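PDB 1QO8: flavocytochrome C3 fumarate reductase from Shewanella frigidimarina, which catalyses in vitro the essentially one-way reduction of fumarate to succinate, using FAD and four covalently bound c-type hemes, and may help pass electrons to Fe(3+). Local coordinates for residues 277-280 against 281-285; 441-444 against 445-449; 456-459 against 460-464. All coordinates share one frame; numbering follows the deposited sequence.

In the fold
Interaction 1 closes the beta hairpin of strands 271-278 and 284-291, whereas interactions 2 and 3 are each a local run of turns, in helices 442-448 and 453-469. The hairpin lies on the other side of the chain's centre, its centre about 62 Å from that of interaction 2. Interactions 2 and 3 touch, with centres about 13 Å apart, through Val-442, Ala-446, Leu-456 and Val-460. All three are partly buried. In interaction 1 an amide side chain and two waters organise a loop at the subunit interface; the helices bury apolar side chains on one side and carry a lysine-carboxylate pair on the exposed side.

Interaction 1: residues 277-280 against 281-285; sequences VVND and DHSVV
The side-chain amide of Asn-279 reaches across the turn to Ser-283, where its OD1 accepts the backbone N-H of Ser-283 at 2.9 Å. The donor stands 41° out of the carbonyl plane, and the N-H...O angle of 148° marks a bent but acceptable bond. OD1 also receives a weak bond from Asp-281 N at 2.8 Å, the pairing of an Asx turn. With chi1 at 63°, CG of Asn-279 sits between the backbone N and the carbonyl carbon, which folds the amide back over the loop. Its backbone faces the same partner: Asn-279 N donates to Ser-283 O at 2.8 Å.

The next shell holds two waters. One water donates to Asn-279 O and accepts the N-H of His-282, and the other joins Asn-279 ND2 to Ser-283 OG, a hydroxyl that is also bonded to Asp-522. Were Asn-279 replaced by alanine, Ser-283 N would probably lose this acceptor, and the 280-282 turn would be likely to move more freely.

Beyond the loop the hairpin proper begins. Val-285 N meets Val-277 O at 2.8 Å in a nearly straight bond, while Val-278 and Val-284 form an antiparallel non-hydrogen-bonded pair whose CG2 atoms are 4.0 Å apart; both side chains also touch Ile-347. The Val-277 and Val-285 side chains cross at roughly a right angle, CG1 of the former 4.2 Å from CG2 of the latter. The loop itself faces the second subunit, whose Lys-406 bonds Asp-280 O and whose Asp-402 makes a weak bond to His-282 NE2. With the side-chain OD1 taking one backbone amide well and a second weakly, the turn probably owes its shape mainly to polar bonds, leaving apolar contact to the valines of the strands.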
loop_
_atom_site.group_PDB
_atom_site.type_symbol
_atom_site.label_atom_id
_atom_site.label_comp_id
_atom_site.label_asym_id
_atom_site.label_seq_id
_atom_site.Cartn_x
_atom_site.Cartn_y
_atom_site.Cartn_z
ATOM N N VAL A 277 -9.012 -13.116 15.905
ATOM C CA VAL A 277 -10.075 -14.130 15.683
ATOM C C VAL A 277 -11.349 -13.310 15.565
ATOM O O VAL A 277 -11.685 -12.518 16.439
ATOM C CB VAL A 277 -10.213 -15.104 16.857
ATOM C CG1 VAL A 277 -11.284 -16.222 16.581
ATOM C CG2 VAL A 277 -8.848 -15.703 17.150
ATOM N N VAL A 278 -12.023 -13.449 14.436
ATOM C CA VAL A 278 -13.303 -12.710 14.286
ATOM C C VAL A 278 -14.464 -13.707 14.343
ATOM O O VAL A 278 -14.300 -14.833 13.846
ATOM C CB VAL A 278 -13.225 -11.978 12.937
ATOM C CG1 VAL A 278 -14.558 -11.411 12.478
ATOM C CG2 VAL A 278 -12.162 -10.868 13.047
ATOM N N ASN A 279 -15.594 -13.369 14.944
ATOM C CA ASN A 279 -16.722 -14.329 15.019
ATOM C C ASN A 279 -17.486 -14.261 13.692
ATOM O O ASN A 279 -16.945 -13.741 12.690
ATOM C CB ASN A 279 -17.620 -14.020 16.208
ATOM C CG ASN A 279 -18.282 -12.667 16.107
ATOM O OD1 ASN A 279 -18.233 -11.970 15.112
ATOM N ND2 ASN A 279 -18.953 -12.154 17.150
ATOM N N ASP A 280 -18.756 -14.686 13.660
ATOM C CA ASP A 280 -19.518 -14.488 12.427
ATOM C C ASP A 280 -20.207 -13.147 12.292
ATOM O O ASP A 280 -20.608 -12.840 11.157
ATOM C CB ASP A 280 -20.532 -15.621 12.180
ATOM C CG ASP A 280 -19.990 -16.480 11.041
ATOM O OD1 ASP A 280 -19.070 -17.291 11.331
ATOM O OD2 ASP A 280 -20.457 -16.326 9.876
ATOM N N ASP A 281 -20.333 -12.284 13.294
ATOM C CA ASP A 281 -20.842 -10.939 12.999
ATOM C C ASP A 281 -19.710 -9.937 12.827
ATOM O O ASP A 281 -19.831 -8.797 13.261
ATOM C CB ASP A 281 -21.874 -10.429 14.022
ATOM C CG ASP A 281 -22.719 -9.280 13.517
ATOM O OD1 ASP A 281 -22.316 -8.583 12.546
ATOM O OD2 ASP A 281 -23.830 -8.998 14.016
ATOM N N HIS A 282 -18.594 -10.269 12.189
ATOM C CA HIS A 282 -17.507 -9.324 11.978
ATOM C C HIS A 282 -16.972 -8.712 13.276
ATOM O O HIS A 282 -16.613 -7.547 13.257
ATOM C CB HIS A 282 -17.940 -8.173 11.059
ATOM C CG HIS A 282 -18.170 -8.659 9.664
ATOM N ND1 HIS A 282 -19.416 -8.569 9.071
ATOM C CD2 HIS A 282 -17.351 -9.266 8.774
ATOM C CE1 HIS A 282 -19.354 -9.077 7.858
ATOM N NE2 HIS A 282 -18.125 -9.520 7.663
ATOM N N SER A 283 -16.928 -9.457 14.360
ATOM C CA SER A 283 -16.491 -8.959 15.637
ATOM C C SER A 283 -15.148 -9.598 15.992
ATOM O O SER A 283 -15.061 -10.804 15.795
ATOM C CB SER A 283 -17.449 -9.299 16.788
ATOM O OG SER A 283 -18.385 -8.246 16.889
ATOM N N VAL A 284 -14.207 -8.765 16.438
ATOM C CA VAL A 284 -12.953 -9.362 16.912
ATOM C C VAL A 284 -13.269 -9.909 18.300
ATOM O O VAL A 284 -13.841 -9.132 19.073
ATOM C CB VAL A 284 -11.777 -8.363 17.015
ATOM C CG1 VAL A 284 -10.607 -8.986 17.759
ATOM C CG2 VAL A 284 -11.375 -7.922 15.624
ATOM N N VAL A 285 -12.931 -11.166 18.505
ATOM C CA VAL A 285 -13.216 -11.769 19.809
ATOM C C VAL A 285 -11.989 -12.437 20.415
ATOM O O VAL A 285 -12.217 -13.133 21.409
ATOM C CB VAL A 285 -14.324 -12.842 19.732
ATOM C CG1 VAL A 285 -15.678 -12.198 19.418
ATOM C CG2 VAL A 285 -14.009 -13.947 18.731
HETATM O O HOH W 1 -17.616 -12.246 10.318
HETATM O O HOH W 2 -20.628 -9.916 17.669
#

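Interaction 2: residues 441-444 against 445-449; sequences TVEQ and LAKST
Glu-443 and Lys-447 run side by side in the same direction on the exposed flank of the helix, and OE2 of Glu-443 meets NZ of Lys-447 in a salt bridge. The modelled separation of 2.5 Å is short, so the exact value deserves caution, but the pairing is clear: OE2 offers its anti lone pair, the one turned away from the other carboxylate oxygen. The lysine gets there by bending at chi2 and chi3 (138° and 134°), which lays CD against Glu-443 O at 3.4 Å before the chain turns toward the acid.

The opposite character belongs to Val-442, Leu-445 and Ala-446. Here Leu-445 CB lies 3.4 Å from Val-442 O, and Ala-446 CB is 3.6 Å from the same oxygen. Beyond this helix, Val-442 and Ala-446 press on Leu-456 of helix 453-469, while Leu-445 packs against Tyr-489 and Ala-491 of strand 489-505 and against Tyr-437.

Both flanks belong to one short alpha helix in the FAD-dependent oxidoreductase part of the chain, with regular i to i+4 bonding from Leu-445 N onward. Thr-441 is its N-cap: OG1 accepts Gln-444 N at 3.1 Å, with an angle of 174° at the hydrogen, and thus satisfies an amide of the first turn that has no earlier carbonyl of the helix to use. Gln-444 also curls its amide back to this hydroxyl, but as modelled NE2 sits 2.8 Å from Thr-441 N, two donors together, so the side-chain bond is doubtful. At the other end of this exposed side, Ser-448 N donates to Gln-444 O at 2.9 Å, and its OG lies 3.0 Å from that same Gln-444 oxygen.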
loop_
_atom_site.group_PDB
_atom_site.type_symbol
_atom_site.label_atom_id
_atom_site.label_comp_id
_atom_site.label_asym_id
_atom_site.label_seq_id
_atom_site.Cartn_x
_atom_site.Cartn_y
_atom_site.Cartn_z
ATOM N N THR A 441 47.858 7.040 10.840
ATOM C CA THR A 441 48.066 7.791 9.627
ATOM C C THR A 441 46.840 7.532 8.716
ATOM O O THR A 441 46.038 6.623 8.994
ATOM C CB THR A 441 49.335 7.323 8.888
ATOM O OG1 THR A 441 49.037 6.032 8.380
ATOM C CG2 THR A 441 50.580 7.113 9.771
ATOM N N VAL A 442 46.685 8.340 7.681
ATOM C CA VAL A 442 45.582 8.235 6.737
ATOM C C VAL A 442 45.613 6.909 6.013
ATOM O O VAL A 442 44.582 6.264 5.829
ATOM C CB VAL A 442 45.567 9.405 5.741
ATOM C CG1 VAL A 442 44.577 9.263 4.595
ATOM C CG2 VAL A 442 45.270 10.677 6.545
ATOM N N GLU A 443 46.758 6.450 5.554
ATOM C CA GLU A 443 46.953 5.095 5.058
ATOM C C GLU A 443 46.607 3.938 5.980
ATOM O O GLU A 443 45.983 2.937 5.554
ATOM C CB GLU A 443 48.466 4.986 4.690
ATOM C CG GLU A 443 48.721 3.907 3.649
ATOM C CD GLU A 443 50.198 3.621 3.428
ATOM O OE1 GLU A 443 51.006 4.528 3.128
ATOM O OE2 GLU A 443 50.613 2.455 3.542
ATOM N N GLN A 444 47.031 3.956 7.253
ATOM C CA GLN A 444 46.489 2.983 8.201
ATOM C C GLN A 444 44.957 3.036 8.264
ATOM O O GLN A 444 44.319 1.996 8.282
ATOM C CB GLN A 444 47.112 3.110 9.584
ATOM C CG GLN A 444 48.617 2.792 9.649
ATOM C CD GLN A 444 49.237 3.354 10.924
ATOM O OE1 GLN A 444 49.640 2.637 11.848
ATOM N NE2 GLN A 444 49.260 4.670 11.093
ATOM N N LEU A 445 44.299 4.184 8.358
ATOM C CA LEU A 445 42.847 4.284 8.409
ATOM C C LEU A 445 42.291 3.575 7.164
ATOM O O LEU A 445 41.326 2.840 7.195
ATOM C CB LEU A 445 42.379 5.751 8.327
ATOM C CG LEU A 445 41.094 6.192 9.046
ATOM C CD1 LEU A 445 40.324 7.272 8.320
ATOM C CD2 LEU A 445 40.208 5.094 9.634
ATOM N N ALA A 446 42.887 3.847 5.981
ATOM C CA ALA A 446 42.406 3.295 4.721
ATOM C C ALA A 446 42.488 1.767 4.735
ATOM O O ALA A 446 41.568 1.096 4.256
ATOM C CB ALA A 446 43.184 3.877 3.552
ATOM N N LYS A 447 43.566 1.222 5.330
ATOM C CA LYS A 447 43.731 -0.220 5.364
ATOM C C LYS A 447 42.748 -0.831 6.340
ATOM O O LYS A 447 42.061 -1.748 5.925
ATOM C CB LYS A 447 45.164 -0.666 5.695
ATOM C CG LYS A 447 45.987 -0.590 4.388
ATOM C CD LYS A 447 47.364 -0.009 4.668
ATOM C CE LYS A 447 48.470 -0.803 3.987
ATOM N NZ LYS A 447 49.641 0.104 3.696
ATOM N N SER A 448 42.582 -0.256 7.524
ATOM C CA SER A 448 41.512 -0.724 8.412
ATOM C C SER A 448 40.126 -0.745 7.788
ATOM O O SER A 448 39.338 -1.657 8.048
ATOM C CB SER A 448 41.504 0.171 9.660
ATOM O OG SER A 448 42.860 0.083 10.125
ATOM N N THR A 449 39.736 0.267 7.032
ATOM C CA THR A 449 38.361 0.324 6.486
ATOM C C THR A 449 38.214 -0.257 5.130
ATOM O O THR A 449 37.180 -0.069 4.457
ATOM C CB THR A 449 37.994 1.845 6.443
ATOM O OG1 THR A 449 38.992 2.465 5.625
ATOM C CG2 THR A 449 38.058 2.393 7.855
#

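Interaction 3: residues 456-459 against 460-464; sequences LAKT and VSDYN
Lys-458 and Asp-462, one turn apart on alpha helix 453-469, lean across each other at a slant. The lysine chain is extended until chi4 (48°) bends it, bringing NZ in front of the two carboxylate oxygens, 3.6 Å from Asp-462 OD1, a long salt bridge. Its methylenes take part too, since CE lies 3.6 Å from Asp-462 OD2. The carboxylate carbon of the aspartate stays near the backbone, with CG 3.3 Å from Lys-458 O.

Leu-456 and Val-460 are aligned differently: Val-460 CG2 comes 3.3 Å from Leu-456 O and 4.3 Å from Leu-456 CG. This apolar pair faces helix 442-448. Thr-459 takes another direction, its hydroxyl hydrogen-bonding with Gly-387 O and, one turn back, with Asp-455 O, and its side chain resting on Val-383. Tyr-463 leads away from 456-459, its side chain touching Val-381, Arg-389 and Met-480, while its root stays on the helix: CB is 3.3 Å from Thr-459 O, the oxygen that also accepts Tyr-463 N at 2.7 Å.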
loop_
_atom_site.group_PDB
_atom_site.type_symbol
_atom_site.label_atom_id
_atom_site.label_comp_id
_atom_site.label_asym_id
_atom_site.label_seq_id
_atom_site.Cartn_x
_atom_site.Cartn_y
_atom_site.Cartn_z
ATOM N N LEU A 456 42.068 7.510 -0.954
ATOM C CA LEU A 456 41.861 8.254 0.292
ATOM C C LEU A 456 42.877 9.394 0.471
ATOM O O LEU A 456 42.482 10.476 0.895
ATOM C CB LEU A 456 41.917 7.421 1.572
ATOM C CG LEU A 456 41.523 8.160 2.851
ATOM C CD1 LEU A 456 40.105 8.767 2.827
ATOM C CD2 LEU A 456 41.653 7.273 4.059
ATOM N N ALA A 457 44.170 9.093 0.277
ATOM C CA ALA A 457 45.218 10.100 0.360
ATOM C C ALA A 457 45.012 11.223 -0.654
ATOM O O ALA A 457 45.233 12.347 -0.316
ATOM C CB ALA A 457 46.609 9.490 0.013
ATOM N N LYS A 458 44.467 10.917 -1.859
ATOM C CA LYS A 458 44.148 12.019 -2.749
ATOM C C LYS A 458 42.988 12.845 -2.221
ATOM O O LYS A 458 42.894 14.060 -2.382
ATOM C CB LYS A 458 43.864 11.450 -4.153
ATOM C CG LYS A 458 43.357 12.565 -5.064
ATOM C CD LYS A 458 42.975 12.160 -6.465
ATOM C CE LYS A 458 42.751 13.380 -7.383
ATOM N NZ LYS A 458 43.905 14.374 -7.239
ATOM N N THR A 459 41.960 12.147 -1.654
ATOM C CA THR A 459 40.850 12.905 -1.089
ATOM C C THR A 459 41.300 13.860 0.024
ATOM O O THR A 459 40.814 14.967 0.053
ATOM C CB THR A 459 39.777 11.940 -0.508
ATOM O OG1 THR A 459 39.292 11.255 -1.673
ATOM C CG2 THR A 459 38.731 12.724 0.245
ATOM N N VAL A 460 42.066 13.376 0.968
ATOM C CA VAL A 460 42.627 14.201 2.021
ATOM C C VAL A 460 43.496 15.361 1.534
ATOM O O VAL A 460 43.270 16.478 2.068
ATOM C CB VAL A 460 43.418 13.280 2.967
ATOM C CG1 VAL A 460 44.035 14.159 4.058
ATOM C CG2 VAL A 460 42.482 12.264 3.639
ATOM N N SER A 461 44.413 15.184 0.569
ATOM C CA SER A 461 45.068 16.456 0.081
ATOM C C SER A 461 44.148 17.324 -0.721
ATOM O O SER A 461 44.101 18.564 -0.515
ATOM C CB SER A 461 46.377 16.161 -0.668
ATOM O OG SER A 461 46.159 15.853 -2.032
ATOM N N ASP A 462 43.265 16.768 -1.587
ATOM C CA ASP A 462 42.335 17.725 -2.230
ATOM C C ASP A 462 41.570 18.420 -1.145
ATOM O O ASP A 462 41.393 19.622 -1.242
ATOM C CB ASP A 462 41.308 17.004 -3.109
ATOM C CG ASP A 462 41.914 16.436 -4.385
ATOM O OD1 ASP A 462 43.110 16.764 -4.612
ATOM O OD2 ASP A 462 41.185 15.695 -5.092
ATOM N N TYR A 463 40.935 17.618 -0.204
ATOM C CA TYR A 463 40.007 18.380 0.665
ATOM C C TYR A 463 40.820 19.351 1.544
ATOM O O TYR A 463 40.271 20.395 1.875
ATOM C CB TYR A 463 39.256 17.387 1.585
ATOM C CG TYR A 463 38.191 18.076 2.396
ATOM C CD1 TYR A 463 36.936 18.292 1.876
ATOM C CD2 TYR A 463 38.424 18.485 3.667
ATOM C CE1 TYR A 463 35.897 18.937 2.536
ATOM C CE2 TYR A 463 37.407 19.112 4.424
ATOM C CZ TYR A 463 36.220 19.338 3.849
ATOM O OH TYR A 463 35.244 19.919 4.635
ATOM N N ASN A 464 41.993 19.009 2.060
ATOM C CA ASN A 464 42.775 19.997 2.823
ATOM C C ASN A 464 43.071 21.272 2.010
ATOM O O ASN A 464 42.993 22.395 2.528
ATOM C CB ASN A 464 44.118 19.387 3.307
ATOM C CG ASN A 464 43.837 18.282 4.364
ATOM O OD1 ASN A 464 42.732 18.240 4.940
ATOM N ND2 ASN A 464 44.797 17.379 4.595
#